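Local coordinates for mitogen-activated protein kinase kinase kinase 7 interacting protein 1 (PDB 2IRM) that probably serves as an adapter that binds the kinase TAK1 and triggers its autophosphorylation, and is built on a PP2C-type phosphatase fold, at residues S152-A160 with G170-L178; A20-R31 with V323-V334. All coordinates share one frame; numbering follows the deposited sequence.

Contact 1 (S152-A160 with G170-L178); sequences SVGSSAVLA and GNIGNCRAL
In Ser156 (chi1 -83°) OG stands opposite the carbonyl carbon, where it receives a nearly straight bond from Asn174 N (N to OG 2.6 Å). In Val158 (chi1 59°) CG1 sits between backbone N and carbonyl carbon, bringing it against Cys175 CB at 3.4 Å, while CG2, opposite the backbone N, meets Ala177 CB at 3.9 Å. Beside them, strands 154-160 and 170-172 run antiparallel at 163°, their axes 4.7 Å apart. Ala157 and Ile172 form a hydrogen-bonded pair, with Ala157 N to Ile172 O at 2.9 Å and a return bond from Ile172 N to Ala157 O; Leu159 and Gly170 repeat the pattern, with Leu159 N to Gly170 O at 2.9 Å. Val158 faces Asn171 in the non-hydrogen-bonded position between them. On the other face, Ala157 CB meets Ile172 CG2 at 4.0 Å. Gly173, at positive phi, begins the turn, and the bond from Asn174 N ties that turn to Ser156. Past it, Arg176 makes a salt bridge with Asp196 through NE and a hydrogen bond to Asn294 through NH1, while Val158 and Ala177 both touch Leu273. This is a beta hairpin whose second strand hands the chain, through the Gly173-Cys175 turn, to strand 176-181 of the facing sheet, at the core of the PP2C beta sandwich; Asn171-Arg176 resembles the family's Asn-Val-Gly-Asp-Ser-Arg motif, with Asn174 and Cys175 in place of Asp and Ser.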
loop_
_atom_site.group_PDB
_atom_site.type_symbol
_atom_site.label_atom_id
_atom_site.label_comp_id
_atom_site.label_asym_id
_atom_site.label_seq_id
_atom_site.Cartn_x
_atom_site.Cartn_y
_atom_site.Cartn_z
ATOM N N SER A 152 11.994 12.235 -2.110
ATOM C CA SER A 152 11.318 11.275 -2.962
ATOM C C SER A 152 10.572 10.285 -2.080
ATOM O O SER A 152 9.899 9.379 -2.588
ATOM C CB SER A 152 12.331 10.505 -3.809
ATOM O OG SER A 152 12.972 9.490 -3.039
ATOM N N VAL A 153 10.719 10.440 -0.762
ATOM C CA VAL A 153 10.084 9.537 0.194
ATOM C C VAL A 153 8.598 9.852 0.298
ATOM O O VAL A 153 8.218 11.010 0.437
ATOM C CB VAL A 153 10.749 9.598 1.603
ATOM C CG1 VAL A 153 9.992 8.735 2.600
ATOM C CG2 VAL A 153 12.215 9.142 1.538
ATOM N N GLY A 154 7.775 8.811 0.209
ATOM C CA GLY A 154 6.337 8.919 0.409
ATOM C C GLY A 154 5.758 7.584 0.832
ATOM O O GLY A 154 6.504 6.674 1.196
ATOM N N SER A 155 4.433 7.453 0.781
ATOM C CA SER A 155 3.789 6.209 1.205
ATOM C C SER A 155 2.431 5.913 0.580
ATOM O O SER A 155 1.560 6.783 0.512
ATOM C CB SER A 155 3.643 6.170 2.724
ATOM O OG SER A 155 3.108 4.930 3.140
ATOM N N SER A 156 2.257 4.673 0.132
ATOM C CA SER A 156 0.933 4.162 -0.181
ATOM C C SER A 156 0.251 3.855 1.135
ATOM O O SER A 156 0.924 3.714 2.161
ATOM C CB SER A 156 1.030 2.888 -1.016
ATOM O OG SER A 156 1.200 3.200 -2.381
ATOM N N ALA A 157 -1.073 3.729 1.105
ATOM C CA ALA A 157 -1.864 3.494 2.315
ATOM C C ALA A 157 -3.153 2.743 2.011
ATOM O O ALA A 157 -3.798 3.011 0.999
ATOM C CB ALA A 157 -2.187 4.819 2.973
ATOM N N VAL A 158 -3.534 1.811 2.877
ATOM C CA VAL A 158 -4.887 1.247 2.822
ATOM C C VAL A 158 -5.438 1.122 4.225
ATOM O O VAL A 158 -4.871 0.409 5.050
ATOM C CB VAL A 158 -4.928 -0.132 2.143
ATOM C CG1 VAL A 158 -4.044 -1.126 2.889
ATOM C CG2 VAL A 158 -6.361 -0.643 2.047
ATOM N N LEU A 159 -6.532 1.814 4.517
ATOM C CA LEU A 159 -7.097 1.695 5.854
ATOM C C LEU A 159 -8.582 1.424 5.904
ATOM O O LEU A 159 -9.393 2.245 5.511
ATOM C CB LEU A 159 -6.662 2.845 6.786
ATOM C CG LEU A 159 -6.754 4.346 6.505
ATOM C CD1 LEU A 159 -8.200 4.823 6.547
ATOM C CD2 LEU A 159 -5.947 5.107 7.549
ATOM N N ALA A 160 -8.905 0.231 6.391
ATOM C CA ALA A 160 -10.272 -0.186 6.662
ATOM C C ALA A 160 -10.626 0.195 8.085
ATOM O O ALA A 160 -9.874 -0.098 9.014
ATOM C CB ALA A 160 -10.419 -1.689 6.467
ATOM N N GLY A 170 -10.558 3.671 3.087
ATOM C CA GLY A 170 -9.871 4.773 2.443
ATOM C C GLY A 170 -8.517 4.282 2.001
ATOM O O GLY A 170 -7.762 3.751 2.820
ATOM N N ASN A 171 -8.212 4.431 0.711
ATOM C CA ASN A 171 -6.910 4.015 0.191
ATOM C C ASN A 171 -6.309 5.021 -0.780
ATOM O O ASN A 171 -7.030 5.790 -1.413
ATOM C CB ASN A 171 -6.986 2.612 -0.439
ATOM C CG ASN A 171 -7.128 2.641 -1.971
ATOM O OD1 ASN A 171 -6.134 2.769 -2.695
ATOM N ND2 ASN A 171 -8.360 2.496 -2.462
ATOM N N ILE A 172 -4.981 5.002 -0.865
ATOM C CA ILE A 172 -4.226 5.737 -1.869
ATOM C C ILE A 172 -2.998 4.915 -2.259
ATOM O O ILE A 172 -2.350 4.298 -1.405
ATOM C CB ILE A 172 -3.820 7.143 -1.389
ATOM C CG1 ILE A 172 -3.248 7.962 -2.542
ATOM C CG2 ILE A 172 -2.830 7.067 -0.251
ATOM C CD1 ILE A 172 -3.334 9.468 -2.343
ATOM N N GLY A 173 -2.695 4.883 -3.554
ATOM C CA GLY A 173 -1.493 4.199 -4.028
ATOM C C GLY A 173 -1.642 2.703 -4.207
ATOM O O GLY A 173 -2.694 2.224 -4.642
ATOM N N ASN A 174 -0.587 1.972 -3.849
ATOM C CA ASN A 174 -0.438 0.562 -4.202
ATOM C C ASN A 174 -1.185 -0.448 -3.353
ATOM O O ASN A 174 -1.672 -1.447 -3.882
ATOM C CB ASN A 174 1.041 0.189 -4.268
ATOM C CG ASN A 174 1.738 0.780 -5.488
ATOM O OD1 ASN A 174 1.107 1.394 -6.359
ATOM N ND2 ASN A 174 3.048 0.592 -5.557
ATOM N N CYS A 175 -1.271 -0.201 -2.050
ATOM C CA CYS A 175 -1.973 -1.107 -1.129
ATOM C C CYS A 175 -3.397 -1.443 -1.589
ATOM O O CYS A 175 -4.024 -0.661 -2.319
ATOM C CB CYS A 175 -2.014 -0.510 0.279
ATOM S SG CYS A 175 -0.426 0.007 0.953
ATOM N N ARG A 176 -3.913 -2.589 -1.150
ATOM C CA ARG A 176 -5.197 -3.074 -1.653
ATOM C C ARG A 176 -6.084 -3.731 -0.601
ATOM O O ARG A 176 -5.590 -4.336 0.348
ATOM C CB ARG A 176 -4.957 -4.046 -2.813
ATOM C CG ARG A 176 -6.156 -4.289 -3.726
ATOM C CD ARG A 176 -5.798 -5.283 -4.811
ATOM N NE ARG A 176 -4.674 -4.842 -5.640
ATOM C CZ ARG A 176 -3.956 -5.656 -6.410
ATOM N NH1 ARG A 176 -4.248 -6.952 -6.450
ATOM N NH2 ARG A 176 -2.949 -5.183 -7.138
ATOM N N ALA A 177 -7.396 -3.628 -0.812
ATOM C CA ALA A 177 -8.407 -4.197 0.074
ATOM C C ALA A 177 -9.400 -5.110 -0.662
ATOM O O ALA A 177 -10.026 -4.715 -1.659
ATOM C CB ALA A 177 -9.147 -3.084 0.777
ATOM N N LEU A 178 -9.545 -6.330 -0.148
ATOM C CA LEU A 178 -10.469 -7.317 -0.703
ATOM C C LEU A 178 -11.509 -7.757 0.316
ATOM O O LEU A 178 -11.177 -8.027 1.476
ATOM C CB LEU A 178 -9.707 -8.551 -1.191
ATOM C CG LEU A 178 -8.568 -8.392 -2.201
ATOM C CD1 LEU A 178 -8.056 -9.742 -2.669
ATOM C CD2 LEU A 178 -8.966 -7.520 -3.392
#

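Contact 2 (A20-R31 with V323-V334); sequences AINQIYKDDGRR and VQAHHDTYMQLV
Tyr25 OH and His326 ND1 lie 2.7 Å apart and make the hydrogen bond that crosses this contact, with the hydroxyl near the plane of the imidazole. The same ring bonds through NE2 to Glu284 of helix 276-285, so both of its nitrogens are engaged and its rotation is fixed. Tyr25 reaches the helix because its CG stands opposite the carbonyl carbon (chi1 -58°), which swings the phenol in among His326, His327 and Tyr330. One face of that phenol takes the edge of His327: the ring centroids are 4.6 Å apart, the planes make 77°, and His327 CD2 comes to 3.4 Å from Tyr25 CD1. This is an edge-to-face, T-shaped pair. A CH-pi contact adds Tyr330, whose ring centroid lies 4.1 Å from Tyr25 CB, over the face. His327 in turn presents a face to the extended Arg31: the guanidinium NE lies 3.6 Å above the imidazole plane, over its centre, with the two flat groups inclined by 36°. Toward the two ends of the helix segment the packing is aliphatic. Ala20 CB meets Val323 CG1 at 3.6 Å, and Met331, bent at chi2, lays CE against Gly29 CA at 3.5 Å in the turn that follows Tyr25. Tyr25, His326, His327 and Tyr330 together form an aromatic cluster joining the end of strand 15-25, next to the outermost strand 31-33, to helix 311-334. Chemically, the two histidines sit in different settings: Glu284 would tend to favour positive charge on His326, whereas the guanidinium over His327 would probably discourage it there.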
loop_
_atom_site.group_PDB
_atom_site.type_symbol
_atom_site.label_atom_id
_atom_site.label_comp_id
_atom_site.label_asym_id
_atom_site.label_seq_id
_atom_site.Cartn_x
_atom_site.Cartn_y
_atom_site.Cartn_z
ATOM N N ALA A 20 6.693 -10.822 5.282
ATOM C CA ALA A 20 8.026 -11.185 4.822
ATOM C C ALA A 20 8.789 -9.912 4.481
ATOM O O ALA A 20 8.259 -8.995 3.838
ATOM C CB ALA A 20 7.968 -12.137 3.642
ATOM N N ILE A 21 10.031 -9.874 4.945
ATOM C CA ILE A 21 10.882 -8.702 4.869
ATOM C C ILE A 21 11.423 -8.537 3.461
ATOM O O ILE A 21 11.665 -9.520 2.770
ATOM C CB ILE A 21 12.027 -8.807 5.922
ATOM C CG1 ILE A 21 13.095 -7.730 5.722
ATOM C CG2 ILE A 21 12.613 -10.234 5.980
ATOM C CD1 ILE A 21 12.732 -6.399 6.323
ATOM N N ASN A 22 11.598 -7.289 3.036
ATOM C CA ASN A 22 12.066 -6.991 1.677
ATOM C C ASN A 22 13.371 -7.706 1.341
ATOM O O ASN A 22 14.204 -7.951 2.220
ATOM C CB ASN A 22 12.197 -5.477 1.455
ATOM C CG ASN A 22 13.330 -4.861 2.253
ATOM O OD1 ASN A 22 14.502 -5.010 1.910
ATOM N ND2 ASN A 22 12.985 -4.149 3.313
ATOM N N GLN A 23 13.538 -8.047 0.068
ATOM C CA GLN A 23 14.735 -8.757 -0.370
ATOM C C GLN A 23 15.287 -8.243 -1.685
ATOM O O GLN A 23 14.534 -7.826 -2.564
ATOM C CB GLN A 23 14.449 -10.247 -0.517
ATOM C CG GLN A 23 14.318 -10.993 0.794
ATOM C CD GLN A 23 14.159 -12.487 0.607
ATOM O OE1 GLN A 23 14.349 -13.253 1.542
ATOM N NE2 GLN A 23 13.810 -12.908 -0.600
ATOM N N ILE A 24 16.610 -8.272 -1.807
ATOM C CA ILE A 24 17.259 -8.139 -3.105
ATOM C C ILE A 24 17.782 -9.524 -3.490
ATOM O O ILE A 24 18.587 -10.112 -2.770
ATOM C CB ILE A 24 18.377 -7.048 -3.110
ATOM C CG1 ILE A 24 17.746 -5.650 -3.211
ATOM C CG2 ILE A 24 19.354 -7.256 -4.274
ATOM C CD1 ILE A 24 18.733 -4.479 -3.100
ATOM N N TYR A 25 17.288 -10.046 -4.611
ATOM C CA TYR A 25 17.700 -11.354 -5.112
ATOM C C TYR A 25 19.054 -11.272 -5.822
ATOM O O TYR A 25 19.213 -10.502 -6.766
ATOM C CB TYR A 25 16.659 -11.920 -6.093
ATOM C CG TYR A 25 15.235 -12.096 -5.578
ATOM C CD1 TYR A 25 14.970 -12.386 -4.237
ATOM C CD2 TYR A 25 14.150 -12.017 -6.457
ATOM C CE1 TYR A 25 13.667 -12.569 -3.787
ATOM C CE2 TYR A 25 12.845 -12.198 -6.013
ATOM C CZ TYR A 25 12.613 -12.473 -4.678
ATOM O OH TYR A 25 11.326 -12.650 -4.237
ATOM N N LYS A 26 20.029 -12.056 -5.373
ATOM C CA LYS A 26 21.291 -12.143 -6.099
ATOM C C LYS A 26 21.201 -13.172 -7.214
ATOM O O LYS A 26 20.632 -14.257 -7.032
ATOM C CB LYS A 26 22.483 -12.462 -5.178
ATOM C CG LYS A 26 23.117 -11.261 -4.449
ATOM C CD LYS A 26 23.548 -10.132 -5.400
ATOM C CE LYS A 26 22.460 -9.059 -5.522
ATOM N NZ LYS A 26 22.554 -8.249 -6.778
ATOM N N ASP A 27 21.763 -12.808 -8.369
ATOM C CA ASP A 27 21.906 -13.717 -9.505
ATOM C C ASP A 27 22.576 -15.011 -9.053
ATOM O O ASP A 27 22.147 -16.106 -9.424
ATOM C CB ASP A 27 22.708 -13.040 -10.625
ATOM C CG ASP A 27 23.339 -14.041 -11.582
ATOM O OD1 ASP A 27 24.487 -14.487 -11.319
ATOM O OD2 ASP A 27 22.687 -14.370 -12.602
ATOM N N ASP A 28 23.626 -14.856 -8.251
ATOM C CA ASP A 28 24.292 -15.948 -7.550
ATOM C C ASP A 28 23.302 -17.019 -7.046
ATOM O O ASP A 28 23.416 -18.184 -7.411
ATOM C CB ASP A 28 25.149 -15.338 -6.421
ATOM C CG ASP A 28 25.245 -16.229 -5.176
ATOM O OD1 ASP A 28 25.298 -17.476 -5.318
ATOM O OD2 ASP A 28 25.284 -15.661 -4.033
ATOM N N GLY A 29 22.318 -16.607 -6.251
ATOM C CA GLY A 29 21.374 -17.528 -5.613
ATOM C C GLY A 29 21.008 -17.013 -4.234
ATOM O O GLY A 29 19.848 -17.080 -3.812
ATOM N N ARG A 30 22.027 -16.501 -3.543
ATOM C CA ARG A 30 21.903 -15.836 -2.249
ATOM C C ARG A 30 20.901 -14.675 -2.310
ATOM O O ARG A 30 20.489 -14.256 -3.399
ATOM C CB ARG A 30 23.294 -15.335 -1.831
ATOM C CG ARG A 30 23.567 -15.294 -0.336
ATOM C CD ARG A 30 25.021 -15.605 -0.020
ATOM N NE ARG A 30 25.286 -17.045 -0.020
ATOM C CZ ARG A 30 25.649 -17.755 1.061
ATOM N NH1 ARG A 30 25.810 -17.169 2.265
ATOM N NH2 ARG A 30 25.861 -19.062 0.937
ATOM N N ARG A 31 20.494 -14.172 -1.145
ATOM C CA ARG A 31 19.574 -13.028 -1.080
ATOM C C ARG A 31 20.069 -11.980 -0.095
ATOM O O ARG A 31 21.000 -12.225 0.672
ATOM C CB ARG A 31 18.161 -13.468 -0.682
ATOM C CG ARG A 31 17.500 -14.459 -1.620
ATOM C CD ARG A 31 16.122 -14.822 -1.117
ATOM N NE ARG A 31 15.720 -16.168 -1.524
ATOM C CZ ARG A 31 14.621 -16.788 -1.102
ATOM N NH1 ARG A 31 13.788 -16.189 -0.255
ATOM N NH2 ARG A 31 14.354 -18.019 -1.532
ATOM N N VAL A 323 6.096 -15.573 -1.488
ATOM C CA VAL A 323 7.455 -15.026 -1.561
ATOM C C VAL A 323 8.454 -15.982 -2.218
ATOM O O VAL A 323 9.402 -15.544 -2.879
ATOM C CB VAL A 323 7.977 -14.597 -0.179
ATOM C CG1 VAL A 323 7.126 -13.480 0.380
ATOM C CG2 VAL A 323 8.019 -15.773 0.785
ATOM N N GLN A 324 8.231 -17.281 -2.025
ATOM C CA GLN A 324 9.029 -18.296 -2.685
ATOM C C GLN A 324 8.437 -18.697 -4.030
ATOM O O GLN A 324 9.168 -19.132 -4.915
ATOM C CB GLN A 324 9.232 -19.512 -1.790
ATOM C CG GLN A 324 10.346 -19.327 -0.777
ATOM C CD GLN A 324 11.116 -20.611 -0.528
ATOM O OE1 GLN A 324 11.329 -21.409 -1.441
ATOM N NE2 GLN A 324 11.543 -20.814 0.716
ATOM N N ALA A 325 7.122 -18.550 -4.187
ATOM C CA ALA A 325 6.509 -18.647 -5.509
ATOM C C ALA A 325 7.100 -17.539 -6.368
ATOM O O ALA A 325 7.275 -17.699 -7.574
ATOM C CB ALA A 325 4.999 -18.509 -5.424
ATOM N N HIS A 326 7.430 -16.424 -5.719
ATOM C CA HIS A 326 8.021 -15.265 -6.374
ATOM C C HIS A 326 9.477 -15.527 -6.736
ATOM O O HIS A 326 9.888 -15.265 -7.862
ATOM C CB HIS A 326 7.894 -14.017 -5.486
ATOM C CG HIS A 326 8.206 -12.729 -6.189
ATOM N ND1 HIS A 326 9.416 -12.082 -6.056
ATOM C CD2 HIS A 326 7.463 -11.964 -7.024
ATOM C CE1 HIS A 326 9.403 -10.975 -6.778
ATOM N NE2 HIS A 326 8.231 -10.881 -7.377
ATOM N N HIS A 327 10.249 -16.051 -5.792
ATOM C CA HIS A 327 11.664 -16.283 -6.036
ATOM C C HIS A 327 11.889 -17.505 -6.932
ATOM O O HIS A 327 12.940 -17.627 -7.564
ATOM C CB HIS A 327 12.434 -16.396 -4.719
ATOM C CG HIS A 327 13.913 -16.552 -4.893
ATOM N ND1 HIS A 327 14.535 -17.782 -4.906
ATOM C CD2 HIS A 327 14.893 -15.633 -5.066
ATOM C CE1 HIS A 327 15.836 -17.613 -5.067
ATOM N NE2 HIS A 327 16.079 -16.319 -5.171
ATOM N N ASP A 328 10.902 -18.398 -6.999
ATOM C CA ASP A 328 10.940 -19.500 -7.966
ATOM C C ASP A 328 10.712 -18.975 -9.372
ATOM O O ASP A 328 11.382 -19.402 -10.304
ATOM C CB ASP A 328 9.894 -20.571 -7.651
ATOM C CG ASP A 328 10.228 -21.369 -6.411
ATOM O OD1 ASP A 328 11.418 -21.424 -6.034
ATOM O OD2 ASP A 328 9.293 -21.942 -5.813
ATOM N N THR A 329 9.759 -18.053 -9.509
ATOM C CA THR A 329 9.475 -17.411 -10.785
ATOM C C THR A 329 10.711 -16.662 -11.270
ATOM O O THR A 329 11.040 -16.718 -12.456
ATOM C CB THR A 329 8.264 -16.467 -10.685
ATOM O OG1 THR A 329 7.123 -17.206 -10.242
ATOM C CG2 THR A 329 7.939 -15.839 -12.029
ATOM N N TYR A 330 11.399 -15.988 -10.352
ATOM C CA TYR A 330 12.686 -15.360 -10.662
ATOM C C TYR A 330 13.744 -16.397 -11.045
ATOM O O TYR A 330 14.426 -16.252 -12.059
ATOM C CB TYR A 330 13.183 -14.491 -9.496
ATOM C CG TYR A 330 14.652 -14.102 -9.583
ATOM C CD1 TYR A 330 15.619 -14.791 -8.852
ATOM C CD2 TYR A 330 15.073 -13.047 -10.393
ATOM C CE1 TYR A 330 16.968 -14.441 -8.925
ATOM C CE2 TYR A 330 16.422 -12.691 -10.472
ATOM C CZ TYR A 330 17.360 -13.393 -9.735
ATOM O OH TYR A 330 18.689 -13.052 -9.797
ATOM N N MET A 331 13.875 -17.439 -10.230
ATOM C CA MET A 331 14.885 -18.464 -10.475
ATOM C C MET A 331 14.567 -19.338 -11.694
ATOM O O MET A 331 15.480 -19.878 -12.330
ATOM C CB MET A 331 15.122 -19.314 -9.222
ATOM C CG MET A 331 16.005 -18.640 -8.180
ATOM S SD MET A 331 17.687 -18.342 -8.760
ATOM C CE MET A 331 18.377 -17.371 -7.429
ATOM N N GLN A 332 13.282 -19.457 -12.029
ATOM C CA GLN A 332 12.860 -20.235 -13.195
ATOM C C GLN A 332 12.834 -19.341 -14.429
ATOM O O GLN A 332 12.472 -19.774 -15.528
ATOM C CB GLN A 332 11.504 -20.903 -12.947
ATOM C CG GLN A 332 11.501 -22.409 -13.238
ATOM C CD GLN A 332 11.001 -23.257 -12.058
ATOM O OE1 GLN A 332 10.425 -22.741 -11.087
ATOM N NE2 GLN A 332 11.231 -24.568 -12.141
ATOM N N LEU A 333 13.228 -18.086 -14.224
ATOM C CA LEU A 333 13.486 -17.156 -15.311
ATOM C C LEU A 333 14.988 -17.085 -15.589
ATOM O O LEU A 333 15.402 -16.956 -16.739
ATOM C CB LEU A 333 12.930 -15.778 -14.970
ATOM C CG LEU A 333 12.152 -15.023 -16.048
ATOM C CD1 LEU A 333 11.257 -15.954 -16.873
ATOM C CD2 LEU A 333 11.331 -13.906 -15.399
ATOM N N VAL A 334 15.801 -17.188 -14.540
ATOM C CA VAL A 334 17.254 -17.261 -14.703
ATOM C C VAL A 334 17.681 -18.668 -15.148
ATOM O O VAL A 334 18.798 -18.862 -15.635
ATOM C CB VAL A 334 18.015 -16.789 -13.424
ATOM C CG1 VAL A 334 18.173 -17.919 -12.413
ATOM C CG2 VAL A 334 19.371 -16.210 -13.791
#

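Contact 1 lies about 4 Å from the centre of the chain and contact 2 about 21 Å from it; their own centres are about 25 Å apart, and their nearest atoms, about 12 Å apart, do not touch. They share one sheet nonetheless. Strand 176-181, entered from contact 1, is separated from strand 15-25 of contact 2 by strands 268-274 and 344-354. Contact 1 ties the two sheets together in the buried core, since strands 154-163 and 166-172 lie in one and 176-181 in the other, whereas contact 2 packs a helix beside strand 15-25 and the turn after it. The segments of contact 2 are 292 residues apart in sequence; contact 1 is local, with nine residues between its segments.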